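Local coordinates for cephalosporin hydroxylase CMCI (Streptomyces clavuligerus, PDB 2BM8), which takes part in cephamycin biosynthesis, probably in adding the 7-methoxy group to the cephalosporin nucleus, at the interface of chains A and B. Sequence-based numbering; all coordinates share one arbitrary frame. Chains: chain A/B, Cephalosporin hydroxylase CMCI.

The interface of chains A and B. Residues chain A 173-174, 210; chain B 4-5.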
loop_
_atom_site.group_PDB
_atom_site.type_symbol
_atom_site.label_atom_id
_atom_site.label_comp_id
_atom_site.label_asym_id
_atom_site.label_seq_id
_atom_site.Cartn_x
_atom_site.Cartn_y
_atom_site.Cartn_z
ATOM N N VAL A 173 23.245 31.932 14.622
ATOM C CA VAL A 173 22.317 32.558 15.547
ATOM C C VAL A 173 23.004 33.730 16.263
ATOM O O VAL A 173 22.424 34.816 16.358
ATOM C CB VAL A 173 21.763 31.522 16.563
ATOM C CG1 VAL A 173 21.279 32.192 17.849
ATOM C CG2 VAL A 173 20.641 30.715 15.935
ATOM N N ASP A 174 24.241 33.518 16.723
ATOM C CA ASP A 174 24.943 34.490 17.563
ATOM C C ASP A 174 25.474 35.681 16.769
ATOM O O ASP A 174 25.742 36.732 17.347
ATOM C CB ASP A 174 26.132 33.836 18.300
ATOM C CG ASP A 174 25.720 33.071 19.557
ATOM O OD1 ASP A 174 24.514 33.040 19.903
ATOM O OD2 ASP A 174 26.555 32.458 20.264
ATOM N N VAL A 210 15.596 30.490 20.382
ATOM C CA VAL A 210 16.119 31.290 19.274
ATOM C C VAL A 210 15.603 30.838 17.907
ATOM O O VAL A 210 15.303 31.656 17.045
ATOM C CB VAL A 210 17.666 31.292 19.297
ATOM C CG1 VAL A 210 18.177 32.033 20.550
ATOM C CG2 VAL A 210 18.241 29.869 19.256
ATOM N N TYR B 4 22.481 26.343 23.908
ATOM C CA TYR B 4 23.279 26.081 22.697
ATOM C C TYR B 4 24.697 26.680 22.749
ATOM O O TYR B 4 25.664 26.037 22.330
ATOM C CB TYR B 4 22.531 26.592 21.443
ATOM C CG TYR B 4 22.473 28.107 21.319
ATOM C CD1 TYR B 4 23.442 28.799 20.606
ATOM C CD2 TYR B 4 21.458 28.844 21.928
ATOM C CE1 TYR B 4 23.407 30.176 20.504
ATOM C CE2 TYR B 4 21.412 30.228 21.828
ATOM C CZ TYR B 4 22.390 30.886 21.114
ATOM O OH TYR B 4 22.355 32.251 21.002
ATOM N N SER B 5 24.800 27.907 23.267
ATOM C CA SER B 5 26.055 28.678 23.283
ATOM C C SER B 5 27.111 28.157 24.260
ATOM O O SER B 5 28.290 28.493 24.130
ATOM C CB SER B 5 25.768 30.155 23.589
ATOM O OG SER B 5 25.082 30.306 24.821
#
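The phenol of B:Tyr4 reaches over to chain A and donates its hydroxyl hydrogen to the carboxylate of A:Asp174, OH to OD1, in a hydrogen bond of 2.5 Å. The two side chains arrive from opposite directions. OD1 lies at the edge of the ring and in its plane, and the hydroxyl meets this oxygen nearly along its C-O axis. Carboxylate and ring planes are turned 53° apart. An aspartate suits the place because its short stem carries an acceptor directly to the phenol; its CG points away from the backbone carbonyl carbon (chi1 -81°), which directs the carboxylate toward the partner chain.

Two valines approach one side of the ring. CG1 of A:Val173, set anti to its own backbone N (chi1 156°), lies under the hydroxyl end, 3.7 Å from CZ of B:Tyr4, and packs against OH beside its bond to the aspartate. From the same side A:Val210 crosses obliquely beneath the CE2 rim, its CG1 3.9 Å and its CG2 4.1 Å from CE2. Branched at the beta carbon, both offer compact methyl surfaces. On the opposite face, CB of B:Ser5 sits 3.9 Å above the plane, toward the rim; a small serine fits there, its CB also near OD2 of A:Asp174. A tyrosine thus joins a flat apolar ring to a terminal donor. A phenylalanine at B:Tyr4 could keep much of the valine contact but would probably leave OD1 of A:Asp174 without its phenolic donor.

A:Val173 and A:Asp174 end helix 165-175, and A:Val210 lies just ahead of strand 211-214. The N-terminal segment of chain B extends to this surface. In the six-copy assembly, the two-fold symmetric A-B interface repeats the contact with chains exchanged; the structure alone does not show its biological role.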